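Local coordinates for virulence protein vsdE (Salmonella enterica, PDB 5LQ6) that acts as a cysteine hydrolase effector with a peptidase-like fold that suppresses host immune responses and contributes to Salmonella virulence, at residues N127-V132 with E198-F203; A152-Y155 with G161-R164. The protein carries 4 engineered substitutions. All blocks are in the same frame, centred on the assembly; numbering follows the deposited sequence.

Interaction 1 of 2, residues N127-V132 with E198-F203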
loop_
_atom_site.group_PDB
_atom_site.type_symbol
_atom_site.label_atom_id
_atom_site.label_comp_id
_atom_site.label_asym_id
_atom_site.label_seq_id
_atom_site.Cartn_x
_atom_site.Cartn_y
_atom_site.Cartn_z
ATOM N N ASN A 127 14.501 -4.430 9.429
ATOM C CA ASN A 127 14.260 -4.755 10.795
ATOM C C ASN A 127 13.533 -3.712 11.617
ATOM O O ASN A 127 13.266 -3.923 12.807
ATOM C CB ASN A 127 15.602 -4.987 11.492
ATOM C CG ASN A 127 16.307 -6.203 10.992
ATOM O OD1 ASN A 127 15.671 -7.222 10.766
ATOM N ND2 ASN A 127 17.622 -6.124 10.847
ATOM N N SER A 128 13.171 -2.561 11.033
ATOM C CA SER A 128 12.508 -1.518 11.766
ATOM C C SER A 128 11.849 -0.560 10.792
ATOM O O SER A 128 12.238 -0.444 9.629
ATOM C CB SER A 128 13.495 -0.742 12.692
ATOM O OG SER A 128 14.367 -0.011 11.899
ATOM N N ILE A 129 10.837 0.144 11.277
ATOM C CA ILE A 129 10.196 1.186 10.468
ATOM C C ILE A 129 11.160 2.316 10.170
ATOM O O ILE A 129 11.128 2.921 9.128
ATOM C CB ILE A 129 8.848 1.571 11.136
ATOM C CG1 ILE A 129 7.937 2.321 10.136
ATOM C CG2 ILE A 129 9.100 2.382 12.345
ATOM C CD1 ILE A 129 7.421 1.447 9.055
ATOM N N ASP A 130 12.129 2.565 11.062
ATOM C CA ASP A 130 13.163 3.530 10.800
ATOM C C ASP A 130 14.007 3.158 9.608
ATOM O O ASP A 130 14.400 3.979 8.774
ATOM C CB ASP A 130 14.069 3.676 12.055
ATOM C CG ASP A 130 13.262 3.868 13.315
ATOM O OD1 ASP A 130 12.676 2.837 13.862
ATOM O OD2 ASP A 130 13.158 5.048 13.680
ATOM N N GLU A 131 14.328 1.879 9.518
ATOM C CA GLU A 131 15.090 1.379 8.379
ATOM C C GLU A 131 14.284 1.400 7.091
ATOM O O GLU A 131 14.837 1.639 6.008
ATOM C CB GLU A 131 15.599 0.023 8.734
ATOM C CG GLU A 131 16.737 0.165 9.746
ATOM C CD GLU A 131 17.179 -1.143 10.339
ATOM O OE1 GLU A 131 16.502 -1.569 11.282
ATOM O OE2 GLU A 131 18.234 -1.703 9.883
ATOM N N VAL A 132 12.989 1.116 7.190
ATOM C CA VAL A 132 12.089 1.309 6.054
ATOM C C VAL A 132 12.164 2.746 5.549
ATOM O O VAL A 132 12.312 2.972 4.329
ATOM C CB VAL A 132 10.663 0.949 6.428
ATOM C CG1 VAL A 132 9.694 1.373 5.317
ATOM C CG2 VAL A 132 10.502 -0.550 6.700
ATOM N N GLU A 198 4.291 7.957 15.626
ATOM C CA GLU A 198 2.993 7.370 15.898
ATOM C C GLU A 198 2.959 5.948 15.388
ATOM O O GLU A 198 2.472 5.052 16.089
ATOM C CB GLU A 198 1.891 8.207 15.214
ATOM C CG GLU A 198 1.579 9.442 16.013
ATOM C CD GLU A 198 0.833 10.493 15.263
ATOM O OE1 GLU A 198 0.591 10.366 14.041
ATOM O OE2 GLU A 198 0.456 11.491 15.887
ATOM N N ILE A 199 3.417 5.687 14.163
ATOM C CA ILE A 199 3.320 4.345 13.642
ATOM C C ILE A 199 4.226 3.366 14.398
ATOM O O ILE A 199 3.889 2.191 14.540
ATOM C CB ILE A 199 3.518 4.358 12.111
ATOM C CG1 ILE A 199 2.796 3.147 11.494
ATOM C CG2 ILE A 199 4.976 4.496 11.769
ATOM C CD1 ILE A 199 2.807 3.141 9.991
ATOM N N LYS A 200 5.336 3.848 14.900
ATOM C CA LYS A 200 6.259 3.027 15.714
ATOM C C LYS A 200 5.581 2.455 16.954
ATOM O O LYS A 200 6.004 1.380 17.434
ATOM C CB LYS A 200 7.483 3.829 16.162
ATOM C CG LYS A 200 8.499 4.072 15.080
ATOM C CD LYS A 200 9.782 4.728 15.559
ATOM C CE LYS A 200 10.633 3.710 16.309
ATOM N NZ LYS A 200 11.985 4.259 16.534
ATOM N N LYS A 201 4.546 3.112 17.470
ATOM C CA LYS A 201 3.765 2.607 18.609
ATOM C C LYS A 201 3.138 1.276 18.335
ATOM O O LYS A 201 2.867 0.530 19.262
ATOM C CB LYS A 201 2.649 3.588 19.016
ATOM C CG LYS A 201 3.125 4.970 19.424
ATOM C CD LYS A 201 4.162 4.972 20.498
ATOM C CE LYS A 201 4.482 6.413 20.936
ATOM N NZ LYS A 201 3.309 7.347 20.789
ATOM N N HIS A 202 2.933 0.947 17.059
ATOM C CA HIS A 202 2.276 -0.291 16.681
ATOM C C HIS A 202 3.264 -1.438 16.479
ATOM O O HIS A 202 2.830 -2.524 16.068
ATOM C CB HIS A 202 1.443 -0.109 15.429
ATOM C CG HIS A 202 0.466 0.992 15.533
ATOM N ND1 HIS A 202 -0.482 1.025 16.530
ATOM C CD2 HIS A 202 0.261 2.087 14.763
ATOM C CE1 HIS A 202 -1.199 2.125 16.396
ATOM N NE2 HIS A 202 -0.780 2.763 15.324
ATOM N N PHE A 203 4.534 -1.225 16.803
ATOM C CA PHE A 203 5.532 -2.317 16.724
ATOM C C PHE A 203 6.326 -2.468 18.012
ATOM O O PHE A 203 6.653 -1.492 18.661
ATOM C CB PHE A 203 6.463 -2.064 15.545
ATOM C CG PHE A 203 5.746 -1.961 14.248
ATOM C CD1 PHE A 203 5.318 -3.115 13.587
ATOM C CD2 PHE A 203 5.493 -0.733 13.701
ATOM C CE1 PHE A 203 4.672 -3.015 12.397
ATOM C CE2 PHE A 203 4.798 -0.632 12.488
ATOM C CZ PHE A 203 4.365 -1.775 11.879
#
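The CA atoms of Ile-129 and Lys-200 approach to 6.8 Å, which places the first turn of helix 129-143 beside helix 196-200 and the type I beta turn from Lys-200 to Phe-203. The contact joins the N-terminal turn of helix 129-143 to helix 196-200 at the edge of the fold, next to the four-stranded antiparallel sheet of this member of the papain-like (CA) peptidase clan. Two layers can be separated. In the inner one, Ile-129 and Ile-199 cross at about a right angle, CG1 of Ile-129 meeting CG2 of Ile-199 at 4.0 Å. Both side chains also rest on Phe-167 of strand 163-172, and Ile-129 reaches Phe-209 on strand 209-212 as well, so the apolar layer is continuous with the sheet. Ile-129 carries CG1 anti to its own N (chi1 -163°), leaving CG2 to press against the aliphatic stem of Lys-200, where it stands only 3.3 Å from Lys-200 CG, tighter than ordinary carbon contact. The outer layer is ionic. A bend in the Lys-200 chain at chi3 (75°) brings its ammonium to the carboxylate of Asp-130, the two side chains crossing at about a right angle; NZ lies 3.1 Å from Asp-130 OD1, on its syn side but somewhat out of the carboxylate plane, with a second, weak bond of 3.2 Å to Asp-130 OD2. This forked salt bridge lies at the more exposed margin of the contact, Lys-200 being exposed and Asp-130 partly exposed. Ser-128 is the N-cap of helix 129-143: its OG takes the Glu-131 N-H at 3.0 Å (154° at the hydrogen) and donates its own proton to the anti lone pair of Glu-131 OE1 at 2.7 Å.

Interaction 2 of 2, residues A152-Y155 with G161-R164. Engineered in segment 161-164: Ser-163 (natural residue Cys).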
loop_
_atom_site.group_PDB
_atom_site.type_symbol
_atom_site.label_atom_id
_atom_site.label_comp_id
_atom_site.label_asym_id
_atom_site.label_seq_id
_atom_site.Cartn_x
_atom_site.Cartn_y
_atom_site.Cartn_z
ATOM N N ALA A 152 4.289 -5.402 7.101
ATOM C CA ALA A 152 4.860 -5.612 8.424
ATOM C C ALA A 152 4.385 -6.942 8.957
ATOM O O ALA A 152 3.228 -7.327 8.830
ATOM C CB ALA A 152 4.473 -4.514 9.328
ATOM N N GLU A 153 5.292 -7.679 9.585
ATOM C CA GLU A 153 4.892 -8.930 10.177
ATOM C C GLU A 153 4.227 -8.889 11.523
ATOM O O GLU A 153 3.403 -9.740 11.822
ATOM C CB GLU A 153 6.087 -9.877 10.209
ATOM C CG GLU A 153 6.347 -10.458 8.819
ATOM C CD GLU A 153 5.596 -11.749 8.539
ATOM O OE1 GLU A 153 4.415 -11.881 8.974
ATOM O OE2 GLU A 153 6.206 -12.630 7.885
ATOM N N ASN A 154 4.602 -7.975 12.355
ATOM C CA ASN A 154 4.121 -8.006 13.758
ATOM C C ASN A 154 3.541 -6.681 14.169
ATOM O O ASN A 154 3.813 -6.122 15.224
ATOM C CB ASN A 154 5.279 -8.437 14.674
ATOM C CG ASN A 154 5.540 -9.956 14.611
ATOM O OD1 ASN A 154 4.625 -10.749 14.723
ATOM N ND2 ASN A 154 6.777 -10.332 14.423
ATOM N N TYR A 155 2.690 -6.168 13.294
ATOM C CA TYR A 155 1.937 -4.948 13.592
ATOM C C TYR A 155 0.896 -5.224 14.693
ATOM O O TYR A 155 0.187 -6.206 14.600
ATOM C CB TYR A 155 1.210 -4.505 12.323
ATOM C CG TYR A 155 0.312 -3.280 12.447
ATOM C CD1 TYR A 155 0.810 -2.005 12.332
ATOM C CD2 TYR A 155 -1.066 -3.428 12.686
ATOM C CE1 TYR A 155 -0.037 -0.893 12.425
ATOM C CE2 TYR A 155 -1.911 -2.353 12.812
ATOM C CZ TYR A 155 -1.400 -1.087 12.682
ATOM O OH TYR A 155 -2.232 0.025 12.808
ATOM N N GLY A 161 -3.761 -8.112 18.374
ATOM C CA GLY A 161 -2.381 -8.045 18.645
ATOM C C GLY A 161 -1.528 -8.200 17.379
ATOM O O GLY A 161 -1.960 -7.830 16.286
ATOM N N GLU A 162 -0.340 -8.705 17.571
ATOM C CA GLU A 162 0.691 -8.829 16.496
ATOM C C GLU A 162 0.120 -9.585 15.327
ATOM O O GLU A 162 -0.371 -10.725 15.459
ATOM C CB GLU A 162 1.965 -9.484 17.022
ATOM C CG GLU A 162 2.765 -8.558 17.904
ATOM C CD GLU A 162 4.066 -9.161 18.429
ATOM O OE1 GLU A 162 4.398 -10.293 18.045
ATOM O OE2 GLU A 162 4.745 -8.466 19.217
ATOM N N SER A 163 0.210 -8.997 14.138
ATOM C CA SER A 163 -0.379 -9.562 12.980
ATOM C C SER A 163 0.252 -8.936 11.709
ATOM O O SER A 163 0.864 -7.886 11.772
ATOM C CB SER A 163 -1.895 -9.344 12.946
ATOM O OG SER A 163 -2.204 -8.039 13.374
ATOM N N ARG A 164 0.038 -9.578 10.582
ATOM C CA ARG A 164 0.504 -9.064 9.304
ATOM C C ARG A 164 -0.337 -7.852 8.966
ATOM O O ARG A 164 -1.566 -7.880 9.086
ATOM C CB ARG A 164 0.306 -10.107 8.219
ATOM C CG ARG A 164 0.343 -9.530 6.794
ATOM C CD ARG A 164 1.655 -9.605 6.104
ATOM N NE ARG A 164 1.583 -8.925 4.796
ATOM C CZ ARG A 164 0.984 -9.396 3.699
ATOM N NH1 ARG A 164 0.280 -10.533 3.710
ATOM N NH2 ARG A 164 1.092 -8.733 2.565
#
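Tyr-155 O is approached by several groups of the opposing segment. The Ser-163 N-H bonds to it at 2.8 Å, the donor tilted 27° from the carbonyl plane, and Glu-162 CA adds a CA-H...O contact at 3.3 Å. The engineered Ser-163 has OG within 3.3 Å of Tyr-155 O and 2.9 Å of Gly-161 O, two acceptors between which its single proton is not assigned. With the return bond from Tyr-155 N to Ser-163 O, weak because its N-H...O angle is 128°, the two residues form an antiparallel hydrogen-bonded pair in the beta hairpin of strands 147-157 and 163-172. Pairing is interrupted where the chain turns a corner at Glu-153 and Asn-154: Glu-153 O and Ser-163 O are both acceptors, only 3.1 Å apart. On the Ala-152 side of the corner, Ala-152 O receives a CA-H...O contact from Arg-164 CA at 3.3 Å. Asn-154 and Glu-162 cross at a slant, amide and carboxylate planes 45° apart; no bond forms because the near atoms, Asn-154 OD1 and Glu-162 OE1, are both acceptors, while Glu-162 OE2 bonds to Ser-206 OG. Arg-164 NH2 makes a salt bridge with Asp-166 OD1. With CG anti to its N, Tyr-155 stacks its ring on that of His-165 and touches Asp-185; with Cys-76 these two probably form the catalytic triad. The contact is thus held mainly by backbone polar bonds, while the polar ends of Glu-162 and Arg-164 find their main partners in Ser-206 and Asp-166, and the Tyr-155 ring packs against the probable active site.

Overall arrangement
The centres of the two interactions are 11 Å apart, on the same side of the chain's centre. In chain order 127-132 comes first, then the hairpin segments 152-155 and 161-164, and finally 198-203, so interaction 1 brackets interaction 2. Helix 129-143 is followed in the chain by strand 147-157. The contacts touch through the end of 198-203: Phe-203 CE1 packs on Ala-152 CB at 3.4 Å, and His-202 CB meets Tyr-155 CE1 at the same distance. Residues 202-203 therefore bridge the contact of the two helices and the corner of the sheet, joining both to the neighbourhood of the probable Cys-76, His-165 and Asp-185 triad.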